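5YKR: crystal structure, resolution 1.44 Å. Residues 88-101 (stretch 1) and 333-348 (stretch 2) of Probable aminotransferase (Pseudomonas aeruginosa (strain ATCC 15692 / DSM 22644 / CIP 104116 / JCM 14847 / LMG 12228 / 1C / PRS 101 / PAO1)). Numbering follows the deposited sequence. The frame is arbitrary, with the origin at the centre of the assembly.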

# COMPACT_ATOMS: atom_id res chain seq x y z
N MET A 88 16.39 6.51 -2.13
CA MET A 88 17.71 5.97 -2.41
C MET A 88 18.53 6.75 -3.43
O MET A 88 19.78 6.81 -3.31
CB MET A 88 17.56 4.51 -2.90
CG MET A 88 18.83 3.91 -3.44
SD MET A 88 18.60 2.18 -3.78
CE MET A 88 20.18 1.87 -4.48
N PHE A 89 17.87 7.29 -4.45
CA PHE A 89 18.60 8.06 -5.47
C PHE A 89 18.66 9.55 -5.24
O PHE A 89 19.06 10.30 -6.13
CB PHE A 89 18.11 7.69 -6.87
CG PHE A 89 18.30 6.24 -7.16
CD1 PHE A 89 19.54 5.80 -7.64
CD2 PHE A 89 17.28 5.33 -6.95
CE1 PHE A 89 19.77 4.48 -7.81
CE2 PHE A 89 17.53 3.97 -7.09
CZ PHE A 89 18.79 3.58 -7.55
N GLY A 90 18.33 9.96 -4.00
CA GLY A 90 18.32 11.35 -3.59
C GLY A 90 16.93 11.93 -3.50
O GLY A 90 15.94 11.40 -4.06
N HIS A 91 16.83 13.04 -2.80
CA HIS A 91 15.60 13.80 -2.73
C HIS A 91 15.42 14.64 -3.98
O HIS A 91 16.38 15.23 -4.48
CB HIS A 91 15.61 14.67 -1.49
CG HIS A 91 15.74 13.89 -0.23
ND1 HIS A 91 14.79 12.98 0.18
CD2 HIS A 91 16.75 13.84 0.67
CE1 HIS A 91 15.19 12.44 1.32
NE2 HIS A 91 16.40 12.92 1.64
N ALA A 92 14.16 14.76 -4.44
CA ALA A 92 13.84 15.72 -5.47
C ALA A 92 14.71 15.56 -6.75
O ALA A 92 15.21 16.55 -7.31
CB ALA A 92 13.95 17.15 -4.92
N GLN A 93 14.90 14.32 -7.19
CA GLN A 93 15.57 14.09 -8.50
C GLN A 93 14.81 14.84 -9.57
O GLN A 93 13.60 14.67 -9.71
CB GLN A 93 15.58 12.58 -8.82
CG GLN A 93 16.77 11.79 -8.39
CD GLN A 93 18.02 12.03 -9.18
OE1 GLN A 93 18.05 12.78 -10.21
NE2 GLN A 93 19.10 11.37 -8.71
N PRO A 94 15.48 15.74 -10.32
CA PRO A 94 14.72 16.61 -11.18
C PRO A 94 13.86 15.92 -12.25
O PRO A 94 12.72 16.34 -12.48
CB PRO A 94 15.79 17.50 -11.83
CG PRO A 94 16.92 17.41 -10.94
CD PRO A 94 16.88 16.15 -10.17
N ALA A 95 14.38 14.85 -12.88
CA ALA A 95 13.58 14.20 -13.90
C ALA A 95 12.32 13.56 -13.30
O ALA A 95 11.25 13.51 -13.95
CB ALA A 95 14.38 13.14 -14.62
N VAL A 96 12.45 13.04 -12.09
CA VAL A 96 11.39 12.34 -11.45
C VAL A 96 10.35 13.32 -10.93
O VAL A 96 9.14 13.16 -11.17
CB VAL A 96 11.89 11.38 -10.35
CG1 VAL A 96 10.74 10.63 -9.68
CG2 VAL A 96 12.92 10.40 -10.90
N ALA A 97 10.80 14.38 -10.27
CA ALA A 97 9.89 15.43 -9.83
C ALA A 97 9.15 16.08 -10.99
O ALA A 97 7.94 16.33 -10.89
CB ALA A 97 10.62 16.48 -9.02
N ASP A 98 9.86 16.32 -12.11
CA ASP A 98 9.23 16.88 -13.29
C ASP A 98 8.17 15.96 -13.87
O ASP A 98 7.09 16.41 -14.28
CB ASP A 98 10.25 17.24 -14.38
CG ASP A 98 11.07 18.51 -14.06
OD1 ASP A 98 10.78 19.27 -13.07
OD2 ASP A 98 12.02 18.72 -14.83
N ALA A 99 8.48 14.65 -13.91
CA ALA A 99 7.53 13.67 -14.44
C ALA A 99 6.27 13.61 -13.55
O ALA A 99 5.14 13.50 -14.06
CB ALA A 99 8.16 12.31 -14.54
N ILE A 100 6.45 13.64 -12.23
CA ILE A 100 5.36 13.63 -11.26
C ILE A 100 4.50 14.88 -11.46
O ILE A 100 3.27 14.80 -11.54
CB ILE A 100 5.88 13.48 -9.83
CG1 ILE A 100 6.39 12.07 -9.61
CG2 ILE A 100 4.80 13.84 -8.81
CD1 ILE A 100 7.16 11.89 -8.32
N ALA A 101 5.11 16.04 -11.54
CA ALA A 101 4.36 17.29 -11.70
C ALA A 101 3.55 17.25 -13.01
O ALA A 101 2.34 17.60 -13.03
CB ALA A 101 5.32 18.47 -11.70
N ALA A 333 -1.39 6.10 -13.20
CA ALA A 333 -0.63 6.90 -14.15
C ALA A 333 0.54 7.66 -13.49
O ALA A 333 1.62 7.77 -14.06
CB ALA A 333 -1.58 7.89 -14.83
N LEU A 334 0.30 8.15 -12.29
CA LEU A 334 1.35 8.92 -11.60
C LEU A 334 2.52 8.02 -11.23
O LEU A 334 3.69 8.39 -11.45
CB LEU A 334 0.73 9.57 -10.34
CG LEU A 334 1.58 10.64 -9.72
CD1 LEU A 334 1.67 11.82 -10.66
CD2 LEU A 334 1.04 11.09 -8.40
N GLN A 335 2.26 6.82 -10.71
CA GLN A 335 3.33 5.87 -10.42
C GLN A 335 4.13 5.54 -11.66
O GLN A 335 5.36 5.52 -11.65
CB GLN A 335 2.78 4.55 -9.89
CG GLN A 335 2.19 4.58 -8.47
CD GLN A 335 1.67 3.16 -8.14
OE1 GLN A 335 1.00 2.53 -8.99
NE2 GLN A 335 2.01 2.63 -6.98
N LEU A 336 3.42 5.26 -12.77
CA LEU A 336 4.11 4.84 -13.98
C LEU A 336 4.99 5.97 -14.56
O LEU A 336 6.08 5.72 -15.09
CB LEU A 336 3.10 4.33 -15.01
CG LEU A 336 2.81 2.81 -14.94
CD1 LEU A 336 4.04 2.00 -15.34
CD2 LEU A 336 2.33 2.34 -13.59
N ALA A 337 4.51 7.22 -14.48
CA ALA A 337 5.32 8.35 -14.94
C ALA A 337 6.63 8.45 -14.12
O ALA A 337 7.71 8.68 -14.67
CB ALA A 337 4.54 9.62 -14.85
N ALA A 338 6.50 8.32 -12.80
CA ALA A 338 7.66 8.40 -11.92
C ALA A 338 8.62 7.25 -12.15
O ALA A 338 9.84 7.44 -12.11
CB ALA A 338 7.23 8.48 -10.46
N MET A 339 8.10 6.05 -12.33
CA MET A 339 8.94 4.88 -12.64
C MET A 339 9.70 5.07 -13.95
O MET A 339 10.87 4.69 -14.07
CB MET A 339 8.12 3.58 -12.74
CG MET A 339 7.58 3.14 -11.43
SD MET A 339 6.67 1.57 -11.74
CE MET A 339 6.08 1.42 -10.04
N ARG A 340 9.00 5.58 -14.97
CA ARG A 340 9.64 5.76 -16.25
C ARG A 340 10.83 6.70 -16.10
O ARG A 340 11.94 6.40 -16.57
CB ARG A 340 8.67 6.25 -17.29
CG ARG A 340 9.31 6.58 -18.63
CD ARG A 340 8.27 6.84 -19.65
NE ARG A 340 8.86 7.03 -20.97
CZ ARG A 340 8.15 7.10 -22.09
NH1 ARG A 340 6.81 7.07 -22.05
NH2 ARG A 340 8.81 7.16 -23.23
N ALA A 341 10.62 7.84 -15.42
CA ALA A 341 11.72 8.75 -15.21
C ALA A 341 12.84 8.11 -14.42
O ALA A 341 14.03 8.32 -14.70
CB ALA A 341 11.23 10.00 -14.51
N THR A 342 12.50 7.33 -13.39
CA THR A 342 13.51 6.70 -12.60
C THR A 342 14.36 5.73 -13.39
O THR A 342 15.62 5.76 -13.30
CB THR A 342 12.83 5.99 -11.39
OG1 THR A 342 12.19 6.98 -10.58
CG2 THR A 342 13.86 5.23 -10.56
N PHE A 343 13.72 4.83 -14.13
CA PHE A 343 14.47 3.86 -14.88
C PHE A 343 15.24 4.46 -16.06
O PHE A 343 16.36 4.04 -16.37
CB PHE A 343 13.58 2.72 -15.35
CG PHE A 343 12.97 1.91 -14.23
CD1 PHE A 343 13.77 1.37 -13.23
CD2 PHE A 343 11.62 1.62 -14.20
CE1 PHE A 343 13.23 0.60 -12.19
CE2 PHE A 343 11.07 0.83 -13.20
CZ PHE A 343 11.87 0.36 -12.19
N ALA A 344 14.65 5.46 -16.70
CA ALA A 344 15.30 6.04 -17.92
C ALA A 344 16.44 6.99 -17.56
O ALA A 344 17.45 7.04 -18.25
CB ALA A 344 14.28 6.77 -18.75
N GLU A 345 16.26 7.77 -16.49
CA GLU A 345 17.13 8.90 -16.20
C GLU A 345 17.96 8.80 -14.94
O GLU A 345 18.98 9.50 -14.85
CB GLU A 345 16.33 10.21 -16.18
CG GLU A 345 15.46 10.43 -17.39
CD GLU A 345 16.22 10.62 -18.68
OE1 GLU A 345 17.41 11.06 -18.65
OE2 GLU A 345 15.63 10.32 -19.72
N VAL A 346 17.57 7.95 -13.99
CA VAL A 346 18.20 7.96 -12.67
C VAL A 346 19.03 6.71 -12.38
O VAL A 346 20.15 6.81 -11.95
CB VAL A 346 17.13 8.18 -11.58
CG1 VAL A 346 17.73 8.15 -10.19
CG2 VAL A 346 16.42 9.50 -11.80
N MET A 347 18.46 5.53 -12.57
CA MET A 347 19.08 4.24 -12.21
C MET A 347 19.98 3.76 -13.33
O MET A 347 19.73 2.72 -13.95
CB MET A 347 17.97 3.22 -11.91
CG MET A 347 17.22 3.54 -10.68
SD MET A 347 15.94 2.38 -10.25
CE MET A 347 16.83 0.87 -10.07
N THR A 348 21.01 4.55 -13.60
CA THR A 348 21.93 4.32 -14.69
C THR A 348 23.26 3.75 -14.21
O THR A 348 23.60 3.80 -13.04
CB THR A 348 22.22 5.62 -15.44
OG1 THR A 348 22.92 6.51 -14.55
CG2 THR A 348 20.94 6.23 -15.94

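No hydrogen bond joins the two stretches, yet their helices approach to 8.2 Å between axes. They run nearly antiparallel, at 157°. Small alanine side chains line the close approach. Ala99 CB lies 3.8 Å from Ala341 CB and 3.7 Å from Ala337 O, so a methyl group packs directly on the opposing backbone. Ala341 CB in turn lies 3.6 Å from Ala95 O. The CA atoms of Val96 and Ala341 are 5.2 Å apart.

Val96 is the knob of the contact. Its side chain, in the t rotamer, sits among Ala338, Ala341, Thr342 and Val346. Val96 CG2 is 3.7 Å from Val346 CG2 and 3.5 Å from Thr342 OG1. The Thr342 hydroxyl is not left unpaired in this apolar setting: Thr342 OG1 donates a hydrogen bond to Ala338 O, one turn back, at 2.8 Å.

Toward the end of stretch 1, Ile100 packs on the small Ala338, with Ile100 CG1 3.8 Å from Ala338 CB. The Leu334 CA-to-CB bond points sideways, but the end of the side chain comes nearer. Leu334 CD1 comes within 3.5 Å of Ile100 O.

At the other end, larger side chains fill the contact. Val346 has the largest area covered by the other stretch, and Phe89 is next. Phe89 CB meets Val346 CG1 at 3.4 Å. Met347 CG lies over one face of the Phe89 ring, 3.8 Å from the ring centroid, in a CH-pi contact. Met347 SD is 4.6 Å from the Phe89 ring centroid, in an oblique position. In the wider pi-type turn at 342-346, Val346 N and Met347 N both bond to Thr342 O, at 3.0 and 2.9 Å.

Gln93, at the N-cap position, donates from NE2 to Phe89 O at 2.8 Å. This ties the loop to the helix start. Gln93 NE2 also lies 3.8 Å from Val346 CG1. In all, 608 Å² is buried, counting both sides.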